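Local coordinates for RILP-like protein 2 (PDB 4KP3) that helps shape cells and maintain dendritic spines in neurons, and takes part in protein transport, including transport away from primary cilia, at residues E[36-41]-E[70-75]. Residues are numbered along the deposited sequence; the frame is centred on the assembly and turned at random.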
ATOM      1  N   ASP E  36      -6.530 -14.673   3.999  1.00 39.94           N
ATOM      2  CA  ASP E  36      -6.880 -13.289   4.320  1.00 38.44           C
ATOM      3  C   ASP E  36      -5.919 -12.306   3.660  1.00 35.34           C
ATOM      4  O   ASP E  36      -6.329 -11.254   3.173  1.00 43.01           O
ATOM      5  CB  ASP E  36      -6.885 -13.062   5.831  1.00 39.43           C
ATOM      6  CG  ASP E  36      -8.000 -13.809   6.530  1.00 46.24           C
ATOM      7  OD1 ASP E  36      -9.034 -14.080   5.885  1.00 48.27           O
ATOM      8  OD2 ASP E  36      -7.840 -14.118   7.729  1.00 53.16           O
ATOM      9  N   VAL E  37      -4.639 -12.661   3.642  1.00 31.51           N
ATOM     10  CA  VAL E  37      -3.624 -11.827   3.013  1.00 36.95           C
ATOM     11  C   VAL E  37      -3.885 -11.737   1.507  1.00 41.18           C
ATOM     12  O   VAL E  37      -3.842 -10.653   0.922  1.00 41.12           O
ATOM     13  CB  VAL E  37      -2.204 -12.380   3.287  1.00 33.62           C
ATOM     14  CG1 VAL E  37      -1.150 -11.589   2.530  1.00 26.50           C
ATOM     15  CG2 VAL E  37      -1.916 -12.376   4.777  1.00 24.57           C
ATOM     16  N   TYR E  38      -4.170 -12.882   0.894  1.00 30.78           N
ATOM     17  CA  TYR E  38      -4.519 -12.943  -0.525  1.00 38.68           C
ATOM     18  C   TYR E  38      -5.735 -12.075  -0.857  1.00 35.80           C
ATOM     19  O   TYR E  38      -5.772 -11.413  -1.894  1.00 35.17           O
ATOM     20  CB  TYR E  38      -4.780 -14.389  -0.950  1.00 40.26           C
ATOM     21  CG  TYR E  38      -3.617 -15.321  -0.698  1.00 41.98           C
ATOM     22  CD1 TYR E  38      -2.316 -14.840  -0.655  1.00 37.98           C
ATOM     23  CD2 TYR E  38      -3.821 -16.679  -0.492  1.00 43.11           C
ATOM     24  CE1 TYR E  38      -1.252 -15.680  -0.420  1.00 38.99           C
ATOM     25  CE2 TYR E  38      -2.761 -17.531  -0.256  1.00 40.64           C
ATOM     26  CZ  TYR E  38      -1.477 -17.026  -0.223  1.00 41.74           C
ATOM     27  OH  TYR E  38      -0.413 -17.867   0.012  1.00 35.93           O
ATOM     28  N   ASP E  39      -6.724 -12.083   0.032  1.00 34.22           N
ATOM     29  CA  ASP E  39      -7.921 -11.266  -0.147  1.00 30.55           C
ATOM     30  C   ASP E  39      -7.583  -9.777  -0.137  1.00 37.80           C
ATOM     31  O   ASP E  39      -7.988  -9.041  -1.034  1.00 35.30           O
ATOM     32  CB  ASP E  39      -8.965 -11.576   0.932  1.00 35.38           C
ATOM     33  CG  ASP E  39      -9.627 -12.928   0.735  1.00 45.24           C
ATOM     34  OD1 ASP E  39      -9.508 -13.500  -0.370  1.00 45.69           O
ATOM     35  OD2 ASP E  39     -10.276 -13.414   1.683  1.00 52.71           O
ATOM     36  N   ILE E  40      -6.832  -9.351   0.879  1.00 32.50           N
ATOM     37  CA  ILE E  40      -6.378  -7.968   0.998  1.00 29.04           C
ATOM     38  C   ILE E  40      -5.602  -7.551  -0.247  1.00 26.35           C
ATOM     39  O   ILE E  40      -5.760  -6.436  -0.749  1.00 36.25           O
ATOM     40  CB  ILE E  40      -5.475  -7.784   2.240  1.00 33.46           C
ATOM     41  CG1 ILE E  40      -6.263  -8.047   3.523  1.00 36.00           C
ATOM     42  CG2 ILE E  40      -4.872  -6.382   2.280  1.00 30.07           C
ATOM     43  CD1 ILE E  40      -5.402  -8.049   4.783  1.00 27.03           C
ATOM     44  N   SER E  41      -4.770  -8.459  -0.744  1.00 26.48           N
ATOM     45  CA  SER E  41      -3.950  -8.195  -1.920  1.00 36.02           C
ATOM     46  C   SER E  41      -4.791  -7.862  -3.147  1.00 37.30           C
ATOM     47  O   SER E  41      -4.447  -6.965  -3.919  1.00 32.35           O
ATOM     48  CB  SER E  41      -3.061  -9.399  -2.227  1.00 38.06           C
ATOM     49  OG  SER E  41      -2.270  -9.748  -1.107  1.00 40.86           O
ATOM     50  N   MET E  70       5.810  -9.899   2.601  1.00 26.85           N
ATOM     51  CA  MET E  70       6.378 -10.032   3.940  1.00 27.71           C
ATOM     52  C   MET E  70       5.288 -10.397   4.929  1.00 29.36           C
ATOM     53  O   MET E  70       5.502 -11.208   5.831  1.00 28.59           O
ATOM     54  CB  MET E  70       7.101  -8.749   4.363  1.00 31.42           C
ATOM     55  CG  MET E  70       8.340  -8.472   3.523  1.00 39.30           C
ATOM     56  SD  MET E  70       9.246  -6.996   3.996  1.00 53.75           S
ATOM     57  CE  MET E  70       7.949  -5.781   3.944  1.00 38.18           C
ATOM     58  N   LEU E  71       4.112  -9.808   4.735  1.00 30.09           N
ATOM     59  CA  LEU E  71       2.948 -10.120   5.552  1.00 24.31           C
ATOM     60  C   LEU E  71       2.548 -11.583   5.383  1.00 25.73           C
ATOM     61  O   LEU E  71       2.309 -12.275   6.371  1.00 33.06           O
ATOM     62  CB  LEU E  71       1.781  -9.202   5.185  1.00 31.62           C
ATOM     63  CG  LEU E  71       0.531  -9.319   6.055  1.00 33.04           C
ATOM     64  CD1 LEU E  71       0.850  -8.894   7.461  1.00 33.30           C
ATOM     65  CD2 LEU E  71      -0.598  -8.472   5.501  1.00 37.79           C
ATOM     66  N   GLU E  72       2.477 -12.052   4.136  1.00 28.26           N
ATOM     67  CA  GLU E  72       2.169 -13.457   3.866  1.00 25.73           C
ATOM     68  C   GLU E  72       3.135 -14.391   4.590  1.00 30.08           C
ATOM     69  O   GLU E  72       2.710 -15.311   5.295  1.00 28.32           O
ATOM     70  CB  GLU E  72       2.194 -13.778   2.364  1.00 29.93           C
ATOM     71  CG  GLU E  72       1.783 -15.236   2.072  1.00 33.31           C
ATOM     72  CD  GLU E  72       2.236 -15.754   0.712  1.00 41.82           C
ATOM     73  OE1 GLU E  72       2.832 -14.981  -0.068  1.00 45.84           O
ATOM     74  OE2 GLU E  72       1.998 -16.949   0.429  1.00 37.57           O
ATOM     75  N   THR E  73       4.433 -14.143   4.420  1.00 26.90           N
ATOM     76  CA  THR E  73       5.460 -14.983   5.035  1.00 24.66           C
ATOM     77  C   THR E  73       5.307 -15.083   6.556  1.00 30.12           C
ATOM     78  O   THR E  73       5.251 -16.187   7.101  1.00 33.70           O
ATOM     79  CB  THR E  73       6.881 -14.502   4.688  1.00 33.23           C
ATOM     80  OG1 THR E  73       7.059 -14.524   3.264  1.00 28.70           O
ATOM     81  CG2 THR E  73       7.924 -15.399   5.339  1.00 23.22           C
ATOM     82  N   LEU E  74       5.224 -13.939   7.232  1.00 27.26           N
ATOM     83  CA  LEU E  74       5.093 -13.923   8.690  1.00 28.12           C
ATOM     84  C   LEU E  74       3.817 -14.608   9.170  1.00 29.61           C
ATOM     85  O   LEU E  74       3.827 -15.298  10.190  1.00 34.21           O
ATOM     86  CB  LEU E  74       5.169 -12.494   9.238  1.00 24.78           C
ATOM     87  CG  LEU E  74       6.545 -11.834   9.164  1.00 29.16           C
ATOM     88  CD1 LEU E  74       6.535 -10.494   9.872  1.00 23.39           C
ATOM     89  CD2 LEU E  74       7.603 -12.743   9.759  1.00 22.54           C
ATOM     90  N   VAL E  75       2.722 -14.416   8.441  1.00 28.78           N
ATOM     91  CA  VAL E  75       1.481 -15.117   8.755  1.00 28.37           C
ATOM     92  C   VAL E  75       1.665 -16.625   8.563  1.00 32.94           C
ATOM     93  O   VAL E  75       1.308 -17.418   9.435  1.00 31.62           O
ATOM     94  CB  VAL E  75       0.293 -14.598   7.905  1.00 33.69           C
ATOM     95  CG1 VAL E  75      -0.912 -15.539   8.008  1.00 29.86           C
ATOM     96  CG2 VAL E  75      -0.094 -13.189   8.332  1.00 28.82           C
TER
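Tyr38 OH donates a hydrogen bond of 2.6 Å to Glu72 OE2, the one hydrogen bond between 36-41 and 70-75, which lie on helices 34-49 and 55-100. Glu72 OE2 lies at the edge of the Tyr38 ring and in its plane, where a phenol carries its hydroxyl. The carboxylate is turned 74° against the ring, and the phenol meets OE2 from above the carboxylate plane. In Glu72, CG stands anti to the backbone N (chi1 -176°) and the chain runs on extended, which carries the carboxylate out to the hydroxyl. An alanine in place of Glu72 would probably leave the Tyr38 hydroxyl without this acceptor and its ring edge without the carboxylate lying beside it.

Beside the polar pair, Val37 fills the space between the backbones, its CA 6.1 Å from Glu72 CA. A branched, compact residue suits so close an approach: Val37 CG1 packs 4.0 Å from Glu72 CB, while Val37 CG2 reaches Leu71 CG at 4.1 Å and also touches CG2 of Val75. The two helices form an antiparallel hairpin within the RILP homology 1 domain, with local axes 9.9 Å apart and at 168°. Leu71 and Val75, one turn apart, both start toward helix 34-49; each also packs on Leu74 of the second subunit, so that the hairpin and the dimer interface share apolar residues. Within helix 34-49, Val37 O accepts hydrogen bonds from both Ser41 N and Ser41 OG, the latter at 2.7 Å and from above the carbonyl plane; a serine one turn on can thus satisfy its hydroxyl in a buried place. A chain of another protein packs against Val37, Tyr38 and Glu72; one of its polar side chains hydrogen-bonds Tyr38 O, and a basic one forms a salt bridge with Asp39 OD1.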